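Side-chain contacts in possible TctC subunit of the Tripartite Tricarboxylate Transport(TTT) Family (Rhodopseudomonas palustris, PDB 6HKE), which binds malate and is probably the periplasmic substrate-binding component of a tripartite tricarboxylate transporter for C4-dicarboxylate uptake: residues P176-L181 and M189-V194; N195-L200 and D216-D221. The protein carries 2 engineered substitutions. One frame throughout, in Å; residues are numbered along the deposited sequence.

Contact 1 (P176-L181 and M189-V194). With MLT (D-malate), chain D; LMR ((2S)-2-hydroxybutanedioic acid), chain E.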
ATOM      1  N   PRO A 176     -12.650  -1.559   3.784  1.00 27.58           N
ATOM      2  CA  PRO A 176     -13.466  -1.775   4.982  1.00 28.24           C
ATOM      3  C   PRO A 176     -13.021  -0.944   6.198  1.00 25.92           C
ATOM      4  O   PRO A 176     -13.883  -0.419   6.875  1.00 26.86           O
ATOM      5  CB  PRO A 176     -13.322  -3.284   5.213  1.00 27.07           C
ATOM      6  CG  PRO A 176     -13.137  -3.817   3.820  1.00 28.77           C
ATOM      7  CD  PRO A 176     -12.195  -2.815   3.183  1.00 27.56           C
ATOM      8  N   ALA A 177     -11.723  -0.842   6.477  1.00 26.19           N
ATOM      9  CA  ALA A 177     -11.215  -0.072   7.641  1.00 26.15           C
ATOM     10  C   ALA A 177     -11.641   1.402   7.512  1.00 26.63           C
ATOM     11  O   ALA A 177     -11.990   2.022   8.528  1.00 26.46           O
ATOM     12  CB  ALA A 177      -9.721  -0.207   7.776  1.00 24.97           C
ATOM     13  N   LEU A 178     -11.601   1.961   6.306  1.00 28.79           N
ATOM     14  CA  LEU A 178     -11.980   3.376   6.081  1.00 31.37           C
ATOM     15  C   LEU A 178     -13.454   3.547   6.425  1.00 29.60           C
ATOM     16  O   LEU A 178     -13.742   4.477   7.170  1.00 29.07           O
ATOM     17  CB  LEU A 178     -11.717   3.793   4.632  1.00 34.90           C
ATOM     18  CG  LEU A 178     -11.903   5.281   4.353  1.00 36.01           C
ATOM     19  CD1 LEU A 178     -10.944   6.105   5.194  1.00 35.41           C
ATOM     20  CD2 LEU A 178     -11.717   5.579   2.872  1.00 37.12           C
ATOM     21  N   GLN A 179     -14.334   2.690   5.895  1.00 31.39           N
ATOM     22  CA  GLN A 179     -15.798   2.733   6.185  1.00 33.92           C
ATOM     23  C   GLN A 179     -16.017   2.686   7.704  1.00 32.10           C
ATOM     24  O   GLN A 179     -16.863   3.441   8.185  1.00 33.00           O
ATOM     25  CB  GLN A 179     -16.556   1.633   5.440  1.00 38.31           C
ATOM     26  CG  GLN A 179     -17.140   2.107   4.112  1.00 44.78           C
ATOM     27  CD  GLN A 179     -17.130   1.031   3.050  1.00 55.30           C
ATOM     28  OE1 GLN A 179     -17.487  -0.123   3.298  1.00 61.72           O
ATOM     29  NE2 GLN A 179     -16.725   1.405   1.842  1.00 58.20           N
ATOM     30  N   ALA A 180     -15.247   1.877   8.435  1.00 29.37           N
ATOM     31  CA  ALA A 180     -15.296   1.794   9.912  1.00 27.97           C
ATOM     32  C   ALA A 180     -14.907   3.144  10.535  1.00 28.44           C
ATOM     33  O   ALA A 180     -15.465   3.492  11.594  1.00 28.31           O
ATOM     34  CB  ALA A 180     -14.367   0.701  10.369  1.00 30.35           C
ATOM     35  N   LEU A 181     -13.946   3.855   9.931  1.00 26.68           N
ATOM     36  CA  LEU A 181     -13.493   5.197  10.382  1.00 25.60           C
ATOM     37  C   LEU A 181     -14.584   6.234  10.068  1.00 25.76           C
ATOM     38  O   LEU A 181     -14.820   7.095  10.897  1.00 27.36           O
ATOM     39  CB  LEU A 181     -12.151   5.544   9.723  1.00 24.19           C
ATOM     40  CG  LEU A 181     -11.423   6.722  10.376  1.00 23.54           C
ATOM     41  CD1 LEU A 181     -10.822   6.318  11.710  1.00 23.56           C
ATOM     42  CD2 LEU A 181     -10.358   7.297   9.468  1.00 22.51           C
ATOM     43  N   MET A 189      -6.160   5.640  11.891  1.00 28.88           N
ATOM     44  CA  MET A 189      -5.741   4.777  10.777  1.00 30.75           C
ATOM     45  C   MET A 189      -4.643   5.537  10.038  1.00 29.00           C
ATOM     46  O   MET A 189      -4.778   6.780   9.888  1.00 26.85           O
ATOM     47  CB  MET A 189      -6.960   4.572   9.880  1.00 36.44           C
ATOM     48  CG  MET A 189      -6.937   3.353   9.019  1.00 41.87           C
ATOM     49  SD  MET A 189      -8.519   3.379   8.148  1.00 45.86           S
ATOM     50  CE  MET A 189      -8.021   3.997   6.547  1.00 45.19           C
ATOM     51  N   CYS A 190      -3.583   4.843   9.640  1.00 26.19           N
ATOM     52  CA  CYS A 190      -2.638   5.357   8.626  1.00 27.02           C
ATOM     53  C   CYS A 190      -3.048   4.708   7.321  1.00 26.69           C
ATOM     54  O   CYS A 190      -3.182   3.482   7.337  1.00 28.34           O
ATOM     55  CB  CYS A 190      -1.202   5.065   9.016  1.00 27.39           C
ATOM     56  SG  CYS A 190      -0.783   5.888  10.571  1.00 29.19           S
ATOM     57  N   ASP A 191      -3.363   5.506   6.294  1.00 26.05           N
ATOM     58  CA  ASP A 191      -3.848   4.949   5.008  1.00 26.34           C
ATOM     59  C   ASP A 191      -3.101   5.589   3.827  1.00 24.13           C
ATOM     60  O   ASP A 191      -2.634   6.713   3.926  1.00 22.91           O
ATOM     61  CB  ASP A 191      -5.367   5.073   4.933  1.00 28.00           C
ATOM     62  CG  ASP A 191      -6.055   4.124   3.954  1.00 30.95           C
ATOM     63  OD1 ASP A 191      -5.376   3.231   3.410  1.00 31.00           O
ATOM     64  OD2 ASP A 191      -7.282   4.297   3.733  1.00 34.61           O
ATOM     65  N   GLN A 192      -3.000   4.833   2.746  1.00 23.62           N
ATOM     66  CA  GLN A 192      -2.548   5.294   1.417  1.00 24.88           C
ATOM     67  C   GLN A 192      -3.499   6.389   0.905  1.00 26.21           C
ATOM     68  O   GLN A 192      -4.735   6.271   1.053  1.00 24.37           O
ATOM     69  CB  GLN A 192      -2.446   4.065   0.511  1.00 26.23           C
ATOM     70  CG  GLN A 192      -1.245   3.196   0.857  1.00 26.65           C
ATOM     71  CD  GLN A 192      -1.384   1.785   0.363  1.00 26.22           C
ATOM     72  OE1 GLN A 192      -0.900   1.455  -0.719  1.00 26.41           O
ATOM     73  NE2 GLN A 192      -2.089   0.963   1.135  1.00 26.26           N
ATOM     74  N   ILE A 193      -2.923   7.424   0.302  1.00 26.52           N
ATOM     75  CA  ILE A 193      -3.646   8.648  -0.125  1.00 26.05           C
ATOM     76  C   ILE A 193      -4.781   8.282  -1.095  1.00 25.42           C
ATOM     77  O   ILE A 193      -5.844   8.916  -0.976  1.00 27.23           O
ATOM     78  CB  ILE A 193      -2.642   9.678  -0.692  1.00 26.68           C
ATOM     79  CG1 ILE A 193      -3.293  11.047  -0.880  1.00 27.64           C
ATOM     80  CG2 ILE A 193      -1.997   9.185  -1.967  1.00 25.08           C
ATOM     81  CD1 ILE A 193      -2.307  12.156  -1.118  1.00 30.12           C
ATOM     82  N   VAL A 194      -4.596   7.327  -2.016  1.00 25.60           N
ATOM     83  CA  VAL A 194      -5.659   6.972  -3.013  1.00 28.23           C
ATOM     84  C   VAL A 194      -6.908   6.464  -2.290  1.00 24.69           C
ATOM     85  O   VAL A 194      -7.984   6.736  -2.757  1.00 25.55           O
ATOM     86  CB  VAL A 194      -5.221   5.963  -4.093  1.00 30.26           C
ATOM     87  CG1 VAL A 194      -4.136   6.536  -4.978  1.00 31.86           C
ATOM     88  CG2 VAL A 194      -4.797   4.640  -3.507  1.00 33.20           C
TER
HETATM   89  C1  MLT D 401      -2.641  -2.033   3.204  0.50 25.58           C
HETATM   90  O1  MLT D 401      -1.451  -2.410   3.118  0.50 27.17           O
HETATM   91  O2  MLT D 401      -3.029  -1.380   4.199  0.50 27.40           O
HETATM   92  C2  MLT D 401      -3.603  -2.422   2.104  0.50 24.87           C
HETATM   93  O3  MLT D 401      -3.183  -2.149   0.751  0.50 24.46           O
HETATM   94  C3  MLT D 401      -4.898  -1.673   2.204  0.50 25.36           C
HETATM   95  C4  MLT D 401      -5.715  -2.237   1.070  0.50 25.30           C
HETATM   96  O4  MLT D 401      -5.241  -2.248  -0.098  0.50 23.34           O
HETATM   97  O5  MLT D 401      -6.828  -2.706   1.385  0.50 25.36           O
HETATM   98  C1  LMR E 402      -2.722  -1.787   3.398  0.50 21.59           C
HETATM   99  O1A LMR E 402      -1.931  -2.719   3.184  0.50 22.44           O
HETATM  100  O1B LMR E 402      -2.691  -1.046   4.416  0.50 21.49           O
HETATM  101  C2  LMR E 402      -3.796  -1.514   2.332  0.50 21.68           C
HETATM  102  O2  LMR E 402      -3.295  -1.403   1.005  0.50 21.27           O
HETATM  103  C3  LMR E 402      -4.888  -2.586   2.307  0.50 22.34           C
HETATM  104  C4  LMR E 402      -5.702  -2.359   1.044  0.50 22.43           C
HETATM  105  O4A LMR E 402      -6.891  -2.012   1.177  0.50 23.07           O
HETATM  106  O4B LMR E 402      -5.133  -2.485  -0.068  0.50 20.64           O

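Contact 2 (N195-L200 and D216-D221)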
ATOM      1  N   ASN A 195      -6.777   5.763  -1.177  1.00 25.67           N
ATOM      2  CA  ASN A 195      -7.972   5.361  -0.398  1.00 27.31           C
ATOM      3  C   ASN A 195      -8.567   6.571   0.325  1.00 27.61           C
ATOM      4  O   ASN A 195      -9.806   6.674   0.364  1.00 31.75           O
ATOM      5  CB  ASN A 195      -7.661   4.292   0.639  1.00 29.30           C
ATOM      6  CG  ASN A 195      -8.905   3.526   1.022  1.00 30.31           C
ATOM      7  OD1 ASN A 195      -9.734   3.223   0.164  1.00 30.76           O
ATOM      8  ND2 ASN A 195      -9.030   3.205   2.297  1.00 30.94           N
ATOM      9  N   ALA A 196      -7.728   7.435   0.897  1.00 25.79           N
ATOM     10  CA  ALA A 196      -8.153   8.492   1.842  1.00 27.16           C
ATOM     11  C   ALA A 196      -8.850   9.643   1.093  1.00 28.83           C
ATOM     12  O   ALA A 196      -9.747  10.279   1.682  1.00 28.07           O
ATOM     13  CB  ALA A 196      -6.962   8.984   2.616  1.00 28.50           C
ATOM     14  N   VAL A 197      -8.456   9.917  -0.153  1.00 28.85           N
ATOM     15  CA  VAL A 197      -8.795  11.209  -0.813  1.00 30.43           C
ATOM     16  C   VAL A 197     -10.308  11.318  -0.945  1.00 29.00           C
ATOM     17  O   VAL A 197     -10.857  12.316  -0.510  1.00 30.71           O
ATOM     18  CB  VAL A 197      -8.053  11.436  -2.147  1.00 29.43           C
ATOM     19  CG1 VAL A 197      -8.874  12.279  -3.117  1.00 30.86           C
ATOM     20  CG2 VAL A 197      -6.706  12.096  -1.903  1.00 29.88           C
ATOM     21  N   PRO A 198     -11.021  10.328  -1.530  1.00 30.08           N
ATOM     22  CA  PRO A 198     -12.463  10.453  -1.744  1.00 29.82           C
ATOM     23  C   PRO A 198     -13.249  10.697  -0.442  1.00 30.07           C
ATOM     24  O   PRO A 198     -14.196  11.452  -0.479  1.00 34.98           O
ATOM     25  CB  PRO A 198     -12.865   9.120  -2.404  1.00 30.72           C
ATOM     26  CG  PRO A 198     -11.563   8.563  -2.970  1.00 29.75           C
ATOM     27  CD  PRO A 198     -10.494   9.041  -2.014  1.00 30.01           C
ATOM     28  N   ALA A 199     -12.843  10.089   0.672  1.00 27.97           N
ATOM     29  CA  ALA A 199     -13.481  10.282   1.994  1.00 28.60           C
ATOM     30  C   ALA A 199     -13.252  11.719   2.493  1.00 31.03           C
ATOM     31  O   ALA A 199     -14.227  12.321   3.018  1.00 33.53           O
ATOM     32  CB  ALA A 199     -12.956   9.265   2.976  1.00 28.86           C
ATOM     33  N   LEU A 200     -12.026  12.246   2.345  1.00 29.15           N
ATOM     34  CA  LEU A 200     -11.648  13.638   2.729  1.00 28.59           C
ATOM     35  C   LEU A 200     -12.463  14.627   1.890  1.00 28.20           C
ATOM     36  O   LEU A 200     -13.013  15.581   2.458  1.00 26.64           O
ATOM     37  CB  LEU A 200     -10.144  13.865   2.514  1.00 27.95           C
ATOM     38  CG  LEU A 200      -9.215  13.068   3.432  1.00 28.76           C
ATOM     39  CD1 LEU A 200      -7.763  13.196   2.989  1.00 27.66           C
ATOM     40  CD2 LEU A 200      -9.365  13.514   4.882  1.00 29.25           C
ATOM     41  N   ASP A 216       1.317  17.213  -0.250  1.00 29.13           N
ATOM     42  CA  ASP A 216       0.824  16.678  -1.538  1.00 30.59           C
ATOM     43  C   ASP A 216      -0.187  17.674  -2.110  1.00 29.46           C
ATOM     44  O   ASP A 216      -1.120  18.079  -1.440  1.00 26.04           O
ATOM     45  CB  ASP A 216       0.286  15.264  -1.350  1.00 31.12           C
ATOM     46  CG  ASP A 216       0.205  14.469  -2.638  1.00 34.32           C
ATOM     47  OD1 ASP A 216      -0.521  14.917  -3.557  1.00 39.40           O
ATOM     48  OD2 ASP A 216       0.850  13.396  -2.708  1.00 39.88           O
ATOM     49  N   PRO A 217      -0.044  18.103  -3.377  1.00 31.00           N
ATOM     50  CA  PRO A 217      -0.996  19.045  -3.956  1.00 30.31           C
ATOM     51  C   PRO A 217      -2.456  18.555  -4.062  1.00 29.98           C
ATOM     52  O   PRO A 217      -3.281  19.401  -4.184  1.00 27.53           O
ATOM     53  CB  PRO A 217      -0.402  19.394  -5.333  1.00 30.82           C
ATOM     54  CG  PRO A 217       0.696  18.391  -5.603  1.00 31.02           C
ATOM     55  CD  PRO A 217       1.066  17.757  -4.278  1.00 31.11           C
ATOM     56  N   VAL A 218      -2.773  17.258  -3.951  1.00 30.67           N
ATOM     57  CA  VAL A 218      -4.198  16.802  -3.910  1.00 33.11           C
ATOM     58  C   VAL A 218      -4.757  16.961  -2.491  1.00 32.74           C
ATOM     59  O   VAL A 218      -5.994  16.858  -2.344  1.00 30.07           O
ATOM     60  CB  VAL A 218      -4.420  15.355  -4.397  1.00 35.09           C
ATOM     61  CG1 VAL A 218      -3.768  15.095  -5.745  1.00 37.78           C
ATOM     62  CG2 VAL A 218      -3.968  14.342  -3.369  1.00 36.39           C
ATOM     63  N   VAL A 219      -3.902  17.129  -1.472  1.00 30.56           N
ATOM     64  CA  VAL A 219      -4.368  17.429  -0.086  1.00 28.74           C
ATOM     65  C   VAL A 219      -3.475  18.518   0.492  1.00 28.74           C
ATOM     66  O   VAL A 219      -2.787  18.316   1.491  1.00 30.10           O
ATOM     67  CB  VAL A 219      -4.429  16.165   0.792  1.00 28.68           C
ATOM     68  CG1 VAL A 219      -5.504  15.213   0.296  1.00 30.04           C
ATOM     69  CG2 VAL A 219      -3.095  15.444   0.902  1.00 29.13           C
ATOM     70  N   PRO A 220      -3.484  19.730  -0.104  1.00 28.60           N
ATOM     71  CA  PRO A 220      -2.468  20.729   0.206  1.00 30.49           C
ATOM     72  C   PRO A 220      -2.621  21.367   1.597  1.00 29.61           C
ATOM     73  O   PRO A 220      -1.642  21.922   2.063  1.00 30.88           O
ATOM     74  CB  PRO A 220      -2.614  21.751  -0.941  1.00 31.54           C
ATOM     75  CG  PRO A 220      -4.059  21.628  -1.376  1.00 31.22           C
ATOM     76  CD  PRO A 220      -4.460  20.192  -1.104  1.00 29.70           C
ATOM     77  N   ASP A 221      -3.787  21.226   2.239  1.00 30.05           N
ATOM     78  CA  ASP A 221      -4.081  21.799   3.587  1.00 31.77           C
ATOM     79  C   ASP A 221      -3.649  20.822   4.709  1.00 29.66           C
ATOM     80  O   ASP A 221      -3.752  21.185   5.889  1.00 27.22           O
ATOM     81  CB  ASP A 221      -5.540  22.285   3.652  1.00 34.58           C
ATOM     82  CG  ASP A 221      -5.742  23.743   3.205  1.00 40.10           C
ATOM     83  OD1 ASP A 221      -4.743  24.400   2.807  1.00 40.86           O
ATOM     84  OD2 ASP A 221      -6.890  24.244   3.298  1.00 42.96           O
TER

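Contact 1 (P176-L181 and M189-V194)
Met189 is the bump of this contact, and one face of helix 176-181 is the hollow that takes it. Its CG is anti to the backbone N (chi1 -157°), which carries the thioether out to the helix. Met189 SD lies beside Ala177, 3.8 Å from Ala177 CB and 3.7 Å from Ala177 O. The chain then bends at chi3 (102°) and turns its tip onto Leu178. There Met189 CE reaches Leu178 CD1 at 3.8 Å, the two side chains crossing at about a right angle. Leu181 CD2 approaches the base of the arm, 4.4 Å from Met189 CB. With an alanine in place of Met189, SD and CE are gone, and Ala177 CB and Leu178 CD1 would probably be left facing a gap. Leu178 CD1 also brushes Asp191 OD2, a carboxylate oxygen hydrogen-bonded to Asn195; Asp191 OD1 is bonded to Thr174. At the strand's end, Gln192 NE2 meets two malates that occupy one site as alternatives: it donates to O2 of (S)-malate (2.7 Å) and only weakly to O3 of D-malate. The arrangement is helix 174-182 packed on strand 188-192, as in the alpha/beta domains of periplasmic binding proteins, beside the malate pocket.

Contact 2 (N195-L200 and D216-D221)
Val219 N is bonded to Asp216 O at 2.9 Å, which closes a type I beta turn and sets Val218 and Val219 against helix 195-200. The contact thus packs helix 193-201 against the loop between strands 205-210 and 236-244. A second bond shapes the same turn. Val218 N points almost straight (173°) at Asp216 OD1, at a longer 3.3 Å. OD1 accepts through its anti lone pair, the one away from the other carboxylate oxygen, and this makes an Asx turn. The turn presents two valines to the helix. Val218 CG2 meets Val197 CG2 at 3.8 Å, with the side chains at about a right angle. Val219 uses one methyl, CG1, which sits anti to its own carbonyl carbon (chi1 -67°). Val219 CG1 lies 4.0 Å from Val197 CG2 and 4.1 Å from Leu200 CD1. It thus touches two residues about one helical turn apart. Val197 CG2 in turn serves both valines of the turn. Between Val197 and Leu200 the helix is kinked, at Pro198, whose N makes no bond to the preceding turn. Ile193, earlier on the same helix, extends the apolar patch and touches Asp216, Val218 and Val219. Leu200 also packs on Leu114 and Val205 of neighbouring strands. The contact is small, burying 118 Å² in all. Its chemistry is split: the polar bonds fix the shape of the turn from within, while the two segments meet through methyl groups, so their attraction is apolar and carries little directional preference.

Overall arrangement
The contacts follow one another along the chain, their centres about 12 Å apart, and share helix 193-201. Contact 1 includes the start of that helix, and contact 2 covers a face further on. They also touch directly. Ile193 CD1 of contact 1 packs 3.5 Å from Val218 CG2 of contact 2. Leu178 CD2 lies 3.9 Å from Ala199 CB. A polar tie joins them too: Asp191 OD2 is hydrogen-bonded to Asn195 ND2, while Asp191 OD1 holds Thr174 of the malate site. Contact 1 reaches the pocket through Gln192. Contact 2 lies further out, the side chain of Val197 about 14 Å from the bound (S)-malate. Gln192 is followed in the chain by Ile193, which packs on the loop holding 216-221.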